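Local coordinates for uncharacterized protein (Bordetella bronchiseptica, PDB 4XG0) that probably phosphorylates acid sugars in a catabolic pathway, as a member of the DUF1537 kinase family, at residues L107-D112 with A121-A126; G117-E122 with V138-P143; L320-G325 with R337-L342; R283-A286 with Q291-D294; E198-I203 with I227-Q232. All blocks are in the same frame, centred on the assembly; numbering follows the deposited sequence.

Overall arrangement
The five contacts fall into two groups, one in each domain. Contacts 1, 2 and 5 belong to the sugar-binding N-terminal domain. Contacts 3 and 4 belong to the nucleotide-binding C-terminal domain. Contact 5 lies nearest the middle of the chain. Contacts 1 and 2 share A121 and E122 on helix 119-130, and their centres are 7 Å apart. Contact 5 packs two helices of the same domain, with its centre 18 Å from that of contact 1. Contacts 3 and 4 touch through neighbouring strands, with centres 8 Å apart. Contact 1 is 51 Å from contact 3, centre to centre. K110 and D112 of contact 1 bind the citrate, which probably came from the crystallisation liquor.

Contact 1 (L107-D112 with A121-A126); sequences LYKKVD and AEIDAA
K109 and E122 meet as two long side chains that cross at about a right angle. K109 leaves strand 106-110 toward helix 119-130, and its chain stays extended as far as CE. It then bends at the last torsion (chi4 -71°), which turns the ammonium group toward the carboxylate. K109 NZ donates to E122 OE1 at 2.8 Å, a hydrogen bond that is also a salt bridge. The lysine comes in on the anti side of that oxygen, 20° out of the carboxylate plane. The bend also lays the lysine against the foot of the glutamate, with K109 CE 3.5 Å from E122 CB. The second oxygen, E122 OE2, is bonded to S80 OG, so the carboxylate is gripped at both oxygens and its rotation is fixed. Both residues are buried, and their opposite charges probably stabilise each other there.

The aliphatic part of the lysine packs over the helix surface. K109 CD lies 4.1 Å from A126 CB and 4.3 Å from I123 CG1. K110, the next residue, does not touch the helix. Its NZ bonds to V111 O and to the citrate.

Strand 107-110 and helix 121-126 run nearly antiparallel, at 169°, as in a strand-helix unit of an alpha/beta fold. Helix 85-101 packs beside the helix, with A88 and V92 against E122. The strand itself lies between strands 28-32 and 234-238 of the parallel sheet.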
# COMPACT_ATOMS: atom_id res chain seq x y z
N LEU A 107 -0.93 10.39 -9.84
CA LEU A 107 -1.07 9.84 -11.18
C LEU A 107 -0.25 8.55 -11.37
O LEU A 107 0.95 8.55 -11.07
CB LEU A 107 -0.55 10.83 -12.22
CG LEU A 107 -0.77 10.45 -13.67
CD1 LEU A 107 -2.24 10.52 -13.96
CD2 LEU A 107 -0.00 11.38 -14.63
N TYR A 108 -0.89 7.50 -11.89
CA TYR A 108 -0.19 6.25 -12.23
C TYR A 108 -0.40 6.00 -13.71
O TYR A 108 -1.53 5.95 -14.20
CB TYR A 108 -0.75 5.11 -11.38
CG TYR A 108 -0.46 3.65 -11.73
CD1 TYR A 108 0.67 3.24 -12.42
CD2 TYR A 108 -1.36 2.68 -11.31
CE1 TYR A 108 0.89 1.85 -12.68
CE2 TYR A 108 -1.15 1.35 -11.57
CZ TYR A 108 -0.03 0.95 -12.26
OH TYR A 108 0.12 -0.41 -12.47
N LYS A 109 0.70 5.88 -14.46
CA LYS A 109 0.60 5.53 -15.86
C LYS A 109 0.88 4.04 -16.05
O LYS A 109 1.97 3.56 -15.73
CB LYS A 109 1.58 6.34 -16.73
CG LYS A 109 1.35 6.13 -18.18
CD LYS A 109 2.30 6.96 -19.07
CE LYS A 109 1.84 7.00 -20.55
NZ LYS A 109 2.00 5.71 -21.27
N LYS A 110 -0.12 3.32 -16.55
CA LYS A 110 -0.08 1.87 -16.70
C LYS A 110 0.27 1.51 -18.14
O LYS A 110 -0.45 1.87 -19.09
CB LYS A 110 -1.42 1.23 -16.29
CG LYS A 110 -1.70 -0.17 -16.87
CD LYS A 110 -0.74 -1.24 -16.29
CE LYS A 110 -1.10 -2.64 -16.79
NZ LYS A 110 -0.84 -2.81 -18.22
N VAL A 111 1.42 0.83 -18.27
CA VAL A 111 1.97 0.41 -19.54
C VAL A 111 2.15 -1.11 -19.62
O VAL A 111 1.94 -1.82 -18.63
CB VAL A 111 3.32 1.13 -19.81
CG1 VAL A 111 3.12 2.64 -19.90
CG2 VAL A 111 4.29 0.81 -18.71
N ASP A 112 2.45 -1.61 -20.82
CA ASP A 112 2.84 -3.00 -21.03
C ASP A 112 4.13 -3.25 -20.25
O ASP A 112 5.08 -2.45 -20.31
CB ASP A 112 3.07 -3.22 -22.55
CG ASP A 112 3.38 -4.69 -22.93
OD1 ASP A 112 2.74 -5.64 -22.41
OD2 ASP A 112 4.26 -4.87 -23.84
N ALA A 121 7.06 8.49 -26.14
CA ALA A 121 6.21 9.60 -26.54
C ALA A 121 5.14 9.85 -25.47
O ALA A 121 4.89 10.98 -25.08
CB ALA A 121 5.57 9.34 -27.92
N GLU A 122 4.56 8.76 -24.99
CA GLU A 122 3.43 8.85 -24.03
C GLU A 122 3.95 9.29 -22.67
O GLU A 122 3.32 10.09 -22.00
CB GLU A 122 2.66 7.53 -23.93
CG GLU A 122 1.87 7.13 -25.18
CD GLU A 122 0.88 6.02 -24.90
OE1 GLU A 122 0.65 5.74 -23.70
OE2 GLU A 122 0.30 5.43 -25.85
N ILE A 123 5.14 8.81 -22.30
CA ILE A 123 5.72 9.19 -21.01
C ILE A 123 6.05 10.67 -20.92
O ILE A 123 5.67 11.34 -19.97
CB ILE A 123 6.95 8.33 -20.66
CG1 ILE A 123 6.47 6.93 -20.25
CG2 ILE A 123 7.76 8.99 -19.55
CD1 ILE A 123 7.59 5.89 -20.27
N ASP A 124 6.75 11.22 -21.91
CA ASP A 124 6.99 12.65 -21.92
C ASP A 124 5.72 13.49 -21.91
O ASP A 124 5.64 14.48 -21.19
CB ASP A 124 7.84 13.02 -23.14
CG ASP A 124 9.28 12.57 -22.99
OD1 ASP A 124 9.72 12.37 -21.83
OD2 ASP A 124 9.96 12.42 -24.03
N ALA A 125 4.73 13.10 -22.69
CA ALA A 125 3.49 13.86 -22.77
C ALA A 125 2.77 13.84 -21.42
O ALA A 125 2.23 14.83 -20.97
CB ALA A 125 2.59 13.31 -23.86
N ALA A 126 2.81 12.69 -20.76
CA ALA A 126 2.10 12.56 -19.49
C ALA A 126 2.80 13.39 -18.41
O ALA A 126 2.16 14.10 -17.65
CB ALA A 126 2.03 11.10 -19.07

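Contact 2 (G117-E122 with V138-P143); sequences GAFKAE and VCPAFP
F119 reaches P140 and V138 because its first torsion (chi1 -158°) swings the ring away from its own backbone N and out from the first turn of helix 119-130. The second torsion (chi2 77°) then rotates the ring about the CB-CG bond, and so sets the CZ and CE2 corner against P140 and V138. On the other side, the trans branch of V138 (chi1 -178° for CG1) brings a methyl near the ring.

The far corner of the ring does the touching. F119 CZ lies 3.9 Å from P140 CG, and the proline carbon sits at the ring edge, near its plane. The two side chains cross obliquely. The neighbouring ring atom, F119 CE2, is 4.3 Å from V138 CG1. P140 and V138 therefore meet adjacent atoms of one ring. V111 adds a third apolar neighbour, on the CE1 side of the ring.

A118 is the N-cap residue of helix 119-130, so F119 is the first residue of that helix. A118 is also the centre of an inverse gamma turn, closed by a weak bond from F119 N to G117 O. The ring thus joins the start of helix 119-130 to V138 on strand 135-139 and to P140 in the loop that follows, within the alpha/beta domain. Helix 179-183 packs on the same cluster: L182 and L183 touch F119, L183 touches V138, and I179 touches P140.

The chemistry is apolar throughout. Carbon meets carbon, without charges or polar bonds between these side chains. The ring is thus positioned by shape and by burial, not by any directional bond.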
# COMPACT_ATOMS: atom_id res chain seq x y z
N GLY A 117 4.35 -0.22 -27.43
CA GLY A 117 3.66 1.05 -27.53
C GLY A 117 4.58 2.19 -27.92
O GLY A 117 5.77 1.98 -28.15
N ALA A 118 4.01 3.39 -28.01
CA ALA A 118 4.77 4.62 -28.19
C ALA A 118 5.34 5.06 -26.85
O ALA A 118 4.95 6.09 -26.28
CB ALA A 118 3.89 5.72 -28.78
N PHE A 119 6.29 4.27 -26.36
CA PHE A 119 6.66 4.27 -24.96
C PHE A 119 7.15 5.63 -24.49
O PHE A 119 6.59 6.20 -23.53
CB PHE A 119 7.71 3.19 -24.73
CG PHE A 119 7.81 2.71 -23.33
CD1 PHE A 119 6.87 1.84 -22.81
CD2 PHE A 119 8.88 3.09 -22.53
CE1 PHE A 119 7.00 1.39 -21.50
CE2 PHE A 119 8.99 2.65 -21.24
CZ PHE A 119 8.08 1.80 -20.74
N LYS A 120 8.17 6.17 -25.17
CA LYS A 120 8.75 7.43 -24.77
C LYS A 120 7.78 8.56 -25.03
O LYS A 120 7.68 9.47 -24.24
CB LYS A 120 10.07 7.72 -25.53
CG LYS A 120 10.71 9.03 -25.11
CD LYS A 120 11.98 9.33 -26.03
CE LYS A 120 12.44 10.77 -25.92
NZ LYS A 120 12.84 11.14 -24.53
N ALA A 121 7.06 8.49 -26.14
CA ALA A 121 6.21 9.60 -26.54
C ALA A 121 5.14 9.85 -25.47
O ALA A 121 4.89 10.98 -25.08
CB ALA A 121 5.57 9.34 -27.92
N GLU A 122 4.56 8.76 -24.99
CA GLU A 122 3.43 8.85 -24.03
C GLU A 122 3.95 9.29 -22.67
O GLU A 122 3.32 10.09 -22.00
CB GLU A 122 2.66 7.53 -23.93
CG GLU A 122 1.87 7.13 -25.18
CD GLU A 122 0.88 6.02 -24.90
OE1 GLU A 122 0.65 5.74 -23.70
OE2 GLU A 122 0.30 5.43 -25.85
N VAL A 138 10.06 5.17 -13.80
CA VAL A 138 9.69 4.15 -14.76
C VAL A 138 10.20 2.79 -14.33
O VAL A 138 11.42 2.56 -14.19
CB VAL A 138 10.26 4.48 -16.14
CG1 VAL A 138 9.84 3.46 -17.13
CG2 VAL A 138 9.79 5.86 -16.59
N CYS A 139 9.27 1.87 -14.13
CA CYS A 139 9.64 0.50 -13.79
C CYS A 139 8.51 -0.48 -14.18
O CYS A 139 7.59 -0.75 -13.41
CB CYS A 139 9.90 0.39 -12.30
SG CYS A 139 10.24 -1.32 -11.77
N PRO A 140 8.62 -1.06 -15.37
CA PRO A 140 7.49 -1.88 -15.84
C PRO A 140 7.54 -3.34 -15.35
O PRO A 140 6.84 -4.22 -15.87
CB PRO A 140 7.61 -1.79 -17.37
CG PRO A 140 8.46 -0.60 -17.63
CD PRO A 140 9.45 -0.63 -16.50
N ALA A 141 8.41 -3.62 -14.40
CA ALA A 141 8.52 -4.99 -13.87
C ALA A 141 7.20 -5.57 -13.42
O ALA A 141 6.35 -4.86 -12.85
CB ALA A 141 9.48 -5.04 -12.71
N PHE A 142 7.06 -6.89 -13.59
CA PHE A 142 5.88 -7.60 -13.11
C PHE A 142 6.40 -8.96 -12.71
O PHE A 142 6.34 -9.92 -13.46
CB PHE A 142 4.85 -7.71 -14.23
CG PHE A 142 3.44 -7.94 -13.75
CD1 PHE A 142 3.19 -8.29 -12.45
CD2 PHE A 142 2.39 -7.80 -14.63
CE1 PHE A 142 1.87 -8.48 -12.00
CE2 PHE A 142 1.07 -7.99 -14.17
CZ PHE A 142 0.83 -8.32 -12.88
N PRO A 143 7.00 -9.03 -11.52
CA PRO A 143 7.78 -10.22 -11.20
C PRO A 143 6.98 -11.52 -11.19
O PRO A 143 7.55 -12.56 -11.52
CB PRO A 143 8.34 -9.89 -9.82
CG PRO A 143 8.38 -8.35 -9.81
CD PRO A 143 7.21 -7.92 -10.58

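Contact 3 (L320-G325 with R337-L342); sequences LLAPEG and RRLGEL
L339 packs against strand 317-321 and the turn after it with both of its methyls. The tight part is at A322. L339 CD1 lies 3.4 Å from A322 CB, closer than usual for two carbons, and 3.6 Å from A322 CA. The other branch, L339 CD2, takes the strand side and rests 3.8 Å from L320 CB. The leucine fork therefore spans alternate residues of the 320-325 segment. A chi1 of -86° turns CG of L339 toward this segment, where CD1 meets A322 and CD2 meets L320. L321 faces the other way and adds only its backbone, with L321 C 4.3 Å from L339 CD1.

The other side is loose. E324 and G325 run out into solvent, and on the helix E341 is exposed as well. L342 is different: it is buried, but does not touch the 320-325 segment. L342 CD2 rests over one face of the R338 guanidinium, 3.6 Å above the plane and toward the rim. D295 forms a salt bridge with R338 NH1.

Strand 317-321 and helix 334-349 are the first strand and helix of a beta-alpha-beta crossover that ends in strand 354-358. Strand 317-321 lies between strands 283-285 and 259-263. W298 and W301 of helix 295-304 pack on L320, and L292 of helix 289-292 touches L339 and L342.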
# COMPACT_ATOMS: atom_id res chain seq x y z
N LEU A 320 0.99 -3.71 23.46
CA LEU A 320 0.81 -4.11 24.85
C LEU A 320 0.95 -5.62 24.97
O LEU A 320 0.18 -6.37 24.35
CB LEU A 320 -0.55 -3.67 25.39
CG LEU A 320 -1.05 -2.33 24.89
CD1 LEU A 320 -2.40 -2.00 25.53
CD2 LEU A 320 -0.06 -1.23 25.22
N LEU A 321 1.93 -6.05 25.74
CA LEU A 321 2.26 -7.46 25.88
C LEU A 321 1.89 -7.99 27.28
O LEU A 321 2.40 -7.52 28.29
CB LEU A 321 3.76 -7.64 25.63
CG LEU A 321 4.28 -9.08 25.63
CD1 LEU A 321 3.48 -9.92 24.63
CD2 LEU A 321 5.78 -9.10 25.32
N ALA A 322 1.02 -9.00 27.32
CA ALA A 322 0.57 -9.57 28.59
C ALA A 322 1.66 -10.37 29.25
O ALA A 322 2.37 -11.09 28.59
CB ALA A 322 -0.62 -10.48 28.36
N PRO A 323 1.79 -10.25 30.58
CA PRO A 323 2.58 -11.27 31.28
C PRO A 323 1.71 -12.50 31.56
O PRO A 323 0.48 -12.43 31.54
CB PRO A 323 2.97 -10.56 32.57
CG PRO A 323 1.88 -9.65 32.83
CD PRO A 323 1.36 -9.18 31.49
N GLU A 324 2.37 -13.63 31.81
CA GLU A 324 1.68 -14.85 32.20
C GLU A 324 1.05 -14.71 33.59
O GLU A 324 1.57 -13.99 34.44
CB GLU A 324 2.68 -16.01 32.18
CG GLU A 324 2.09 -17.38 32.47
CD GLU A 324 2.73 -18.50 31.65
OE1 GLU A 324 3.62 -18.22 30.80
OE2 GLU A 324 2.33 -19.67 31.84
N GLY A 325 -0.07 -15.40 33.80
CA GLY A 325 -0.69 -15.50 35.10
C GLY A 325 -1.94 -14.65 35.29
O GLY A 325 -2.68 -14.34 34.35
N ARG A 337 -8.52 -8.92 30.70
CA ARG A 337 -9.59 -7.94 30.93
C ARG A 337 -8.96 -6.56 31.08
O ARG A 337 -9.41 -5.56 30.49
CB ARG A 337 -10.36 -8.29 32.20
N ARG A 338 -7.92 -6.51 31.90
CA ARG A 338 -7.17 -5.30 32.17
C ARG A 338 -6.49 -4.73 30.91
O ARG A 338 -6.58 -3.53 30.66
CB ARG A 338 -6.13 -5.59 33.25
CG ARG A 338 -5.18 -4.45 33.57
CD ARG A 338 -5.88 -3.36 34.33
NE ARG A 338 -4.96 -2.33 34.79
CZ ARG A 338 -5.32 -1.08 35.06
NH1 ARG A 338 -4.42 -0.20 35.47
NH2 ARG A 338 -6.59 -0.70 34.89
N LEU A 339 -5.81 -5.58 30.15
CA LEU A 339 -5.18 -5.11 28.91
C LEU A 339 -6.23 -4.55 27.96
O LEU A 339 -6.02 -3.53 27.28
CB LEU A 339 -4.38 -6.24 28.23
CG LEU A 339 -2.94 -6.38 28.73
CD1 LEU A 339 -2.28 -7.52 27.96
CD2 LEU A 339 -2.14 -5.08 28.58
N GLY A 340 -7.40 -5.18 27.93
CA GLY A 340 -8.49 -4.74 27.09
C GLY A 340 -8.97 -3.38 27.49
O GLY A 340 -9.20 -2.51 26.64
N GLU A 341 -9.13 -3.18 28.78
CA GLU A 341 -9.60 -1.88 29.27
C GLU A 341 -8.59 -0.79 28.96
O GLU A 341 -8.97 0.30 28.52
CB GLU A 341 -9.89 -1.92 30.76
CG GLU A 341 -11.17 -2.68 31.10
CD GLU A 341 -12.21 -1.80 31.79
OE1 GLU A 341 -12.04 -1.52 33.00
OE2 GLU A 341 -13.20 -1.40 31.12
N LEU A 342 -7.30 -1.06 29.20
CA LEU A 342 -6.26 -0.05 28.91
C LEU A 342 -6.14 0.27 27.40
O LEU A 342 -6.04 1.44 27.00
CB LEU A 342 -4.91 -0.52 29.48
CG LEU A 342 -4.90 -0.68 31.02
CD1 LEU A 342 -3.58 -1.23 31.53
CD2 LEU A 342 -5.22 0.64 31.72

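Contact 4 (R283-A286 with Q291-D294); sequences RTWA and QLAD
W285 presents its indole to L292, and the flat ring has other aromatic neighbours as well. It is stacked with W301 and makes an edge-to-face contact with W298, so three tryptophans form one aromatic cluster. W285 lies on strand 283-285, the outermost strand on its side of the mixed sheet of the C-terminal alpha/beta domain. The short helix 289-292 follows soon after in the chain. It lies beyond the end of the strand, and the indole reaches out to it.

The leucine methyl meets the six-membered part of the indole from an oblique direction. It belongs neither to a ring face nor to a ring edge. L292 CD1 is 3.7 Å from W285 CH2 and 3.8 Å from W285 CZ3. The two side chains cross at about a right angle. Neither CB points straight at the opposing segment. Both first torsions are close to trans (-169° for W285, 179° for L292), and they carry the ends of the side chains out to where they meet. The polar end of the indole is also used: W285 NE1 donates to N297 OD1, which helps hold the rotation of the indole.

The helix has its own polar bonds. Q291 OE1 accepts from T288 N, so its amide turns back to the helix start. D294, just past helix 289-292, is in turn the N-cap of helix 295-304. Its backbone stays tied to the helix before it: Q291 O accepts from D294 N at 2.9 Å. The same carbonyl oxygen, Q291 O, lies 4.5 Å from W285 CZ2.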
# COMPACT_ATOMS: atom_id res chain seq x y z
N ARG A 283 6.90 0.27 19.71
CA ARG A 283 7.08 0.63 21.10
C ARG A 283 6.21 -0.27 21.97
O ARG A 283 5.00 -0.37 21.76
CB ARG A 283 6.75 2.10 21.31
CG ARG A 283 7.72 3.02 20.57
CD ARG A 283 7.93 4.36 21.27
NE ARG A 283 9.21 4.96 20.87
CZ ARG A 283 9.37 5.82 19.87
NH1 ARG A 283 10.59 6.29 19.59
NH2 ARG A 283 8.34 6.23 19.14
N THR A 284 6.83 -0.90 22.95
CA THR A 284 6.21 -2.03 23.63
C THR A 284 6.07 -1.81 25.14
O THR A 284 7.05 -1.52 25.82
CB THR A 284 7.03 -3.29 23.34
OG1 THR A 284 6.98 -3.58 21.93
CG2 THR A 284 6.52 -4.48 24.11
N TRP A 285 4.86 -1.98 25.64
CA TRP A 285 4.64 -2.02 27.08
C TRP A 285 4.57 -3.49 27.45
O TRP A 285 3.67 -4.20 27.00
CB TRP A 285 3.32 -1.32 27.45
CG TRP A 285 3.12 -1.09 28.90
CD1 TRP A 285 4.00 -0.53 29.77
CD2 TRP A 285 1.93 -1.37 29.65
NE1 TRP A 285 3.44 -0.45 31.03
CE2 TRP A 285 2.16 -0.95 30.98
CE3 TRP A 285 0.70 -1.96 29.35
CZ2 TRP A 285 1.22 -1.10 31.99
CZ3 TRP A 285 -0.24 -2.09 30.36
CH2 TRP A 285 0.02 -1.66 31.65
N ALA A 286 5.56 -3.94 28.22
CA ALA A 286 5.60 -5.32 28.69
C ALA A 286 5.69 -5.37 30.21
O ALA A 286 6.75 -5.65 30.77
CB ALA A 286 6.82 -6.03 28.08
N GLN A 291 2.88 -4.68 37.84
CA GLN A 291 2.78 -3.41 37.10
C GLN A 291 1.47 -3.28 36.33
O GLN A 291 0.86 -2.20 36.30
CB GLN A 291 3.97 -3.25 36.15
CG GLN A 291 5.32 -3.07 36.87
CD GLN A 291 6.52 -3.18 35.93
OE1 GLN A 291 6.48 -3.86 34.91
NE2 GLN A 291 7.59 -2.48 36.28
N LEU A 292 1.03 -4.37 35.70
CA LEU A 292 -0.20 -4.36 34.96
C LEU A 292 -1.40 -3.92 35.84
O LEU A 292 -2.31 -3.24 35.34
CB LEU A 292 -0.44 -5.73 34.33
CG LEU A 292 -1.72 -5.87 33.54
CD1 LEU A 292 -1.88 -4.77 32.50
CD2 LEU A 292 -1.70 -7.25 32.90
N ALA A 293 -1.41 -4.30 37.13
CA ALA A 293 -2.49 -3.90 38.04
C ALA A 293 -2.30 -2.51 38.65
O ALA A 293 -3.13 -2.07 39.44
CB ALA A 293 -2.65 -4.95 39.16
N ASP A 294 -1.21 -1.83 38.28
CA ASP A 294 -0.84 -0.55 38.88
C ASP A 294 -1.07 0.57 37.87
O ASP A 294 -0.36 0.68 36.86
CB ASP A 294 0.64 -0.59 39.27
CG ASP A 294 1.05 0.60 40.13
OD1 ASP A 294 0.35 1.63 40.10
OD2 ASP A 294 2.08 0.48 40.82

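Contact 5 (E198-I203 with I227-Q232); sequences ELARRI and IGVLGQ
A200, I203, V229 and L230 make the apolar contacts between two helices. The closest is between methyls, with I203 CG2 3.6 Å from L230 CD1. Here the two side chains pass at a slant. A200 CB lies 3.9 Å from V229 CG1 and 4.2 Å from L230 CG. The small alanine lets the helices come close, and the CA atoms of A200 and L230 are 6.4 Å apart. The first torsion of L230 (chi1 -69°) carries its two branches across to helix 196-205.

The two helices are successive connections in one alpha/beta domain. Helix 196-205 links strand 186-188 to strand 209-212, and helix 217-230 links strand 209-212 to strand 234-238. They pack side by side on the parallel sheet. I203 reaches I135 and V137 of strand 135-139 beneath, and I227 also touches V137.

One contact is polar on one side. L230 CD2 rests 3.6 Å from A200 O, a van der Waals contact with a backbone carbonyl. R202 is turned to a partner elsewhere, and its NH1 forms a salt bridge with E194. Past L230 the helix closes at G231, which has positive phi, and G231 N bonds to G228 O at 3.0 Å.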
# COMPACT_ATOMS: atom_id res chain seq x y z
N GLU A 198 15.90 6.57 1.56
CA GLU A 198 17.19 6.71 0.92
C GLU A 198 16.99 6.61 -0.59
O GLU A 198 17.51 7.42 -1.35
CB GLU A 198 18.16 5.64 1.43
CG GLU A 198 18.75 5.96 2.81
CD GLU A 198 19.40 4.76 3.49
OE1 GLU A 198 18.98 3.61 3.24
OE2 GLU A 198 20.33 4.96 4.30
N LEU A 199 16.19 5.63 -1.02
CA LEU A 199 15.90 5.45 -2.44
C LEU A 199 15.18 6.67 -3.02
O LEU A 199 15.44 7.07 -4.15
CB LEU A 199 15.05 4.21 -2.65
CG LEU A 199 14.62 3.94 -4.09
CD1 LEU A 199 15.84 3.92 -5.01
CD2 LEU A 199 13.87 2.65 -4.20
N ALA A 200 14.29 7.26 -2.23
CA ALA A 200 13.53 8.42 -2.69
C ALA A 200 14.45 9.61 -2.99
O ALA A 200 14.27 10.31 -4.00
CB ALA A 200 12.47 8.81 -1.63
N ARG A 201 15.43 9.84 -2.13
CA ARG A 201 16.41 10.89 -2.35
C ARG A 201 17.08 10.72 -3.72
O ARG A 201 17.20 11.68 -4.48
CB ARG A 201 17.47 10.89 -1.25
CG ARG A 201 17.18 11.85 -0.10
CD ARG A 201 17.99 11.51 1.16
NE ARG A 201 17.22 11.76 2.38
CZ ARG A 201 17.09 10.91 3.40
NH1 ARG A 201 16.35 11.25 4.45
NH2 ARG A 201 17.69 9.73 3.39
N ARG A 202 17.51 9.50 -4.02
CA ARG A 202 18.23 9.26 -5.27
C ARG A 202 17.34 9.41 -6.52
O ARG A 202 17.82 9.79 -7.59
CB ARG A 202 18.90 7.88 -5.25
CG ARG A 202 19.90 7.72 -4.11
CD ARG A 202 20.87 6.59 -4.37
NE ARG A 202 20.27 5.26 -4.33
CZ ARG A 202 20.37 4.35 -5.29
NH1 ARG A 202 19.79 3.17 -5.13
NH2 ARG A 202 21.04 4.59 -6.41
N ILE A 203 16.04 9.10 -6.39
CA ILE A 203 15.15 9.27 -7.53
C ILE A 203 14.96 10.77 -7.82
O ILE A 203 14.89 11.21 -8.97
CB ILE A 203 13.79 8.60 -7.29
CG1 ILE A 203 13.94 7.08 -7.34
CG2 ILE A 203 12.76 9.08 -8.30
CD1 ILE A 203 12.71 6.33 -6.77
N ILE A 227 8.32 6.14 -3.94
CA ILE A 227 7.39 6.96 -4.70
C ILE A 227 6.41 7.66 -3.75
O ILE A 227 6.13 8.83 -3.88
CB ILE A 227 6.65 6.13 -5.77
CG1 ILE A 227 7.61 5.87 -6.94
CG2 ILE A 227 5.41 6.86 -6.27
CD1 ILE A 227 7.17 4.79 -7.83
N GLY A 228 5.89 6.93 -2.76
CA GLY A 228 4.99 7.54 -1.79
C GLY A 228 5.63 8.72 -1.09
O GLY A 228 5.02 9.78 -0.96
N VAL A 229 6.86 8.53 -0.62
CA VAL A 229 7.62 9.58 0.04
C VAL A 229 7.72 10.82 -0.84
O VAL A 229 7.66 11.94 -0.33
CB VAL A 229 9.03 9.09 0.43
CG1 VAL A 229 9.91 10.25 0.86
CG2 VAL A 229 8.93 8.04 1.53
N LEU A 230 7.92 10.62 -2.15
CA LEU A 230 8.06 11.75 -3.06
C LEU A 230 6.75 12.49 -3.33
O LEU A 230 6.76 13.61 -3.83
CB LEU A 230 8.69 11.34 -4.39
CG LEU A 230 10.17 10.92 -4.39
CD1 LEU A 230 10.51 10.25 -5.71
CD2 LEU A 230 11.10 12.09 -4.13
N GLY A 231 5.62 11.88 -2.99
CA GLY A 231 4.35 12.59 -3.04
C GLY A 231 3.83 12.92 -4.44
O GLY A 231 4.04 12.18 -5.38
N GLN A 232 3.17 14.06 -4.56
CA GLN A 232 2.41 14.39 -5.75
C GLN A 232 3.25 14.44 -7.03
O GLN A 232 2.79 14.04 -8.10
CB GLN A 232 1.69 15.74 -5.56
CG GLN A 232 1.00 16.21 -6.83
CD GLN A 232 0.04 17.35 -6.61
OE1 GLN A 232 -0.18 17.79 -5.48
NE2 GLN A 232 -0.56 17.82 -7.70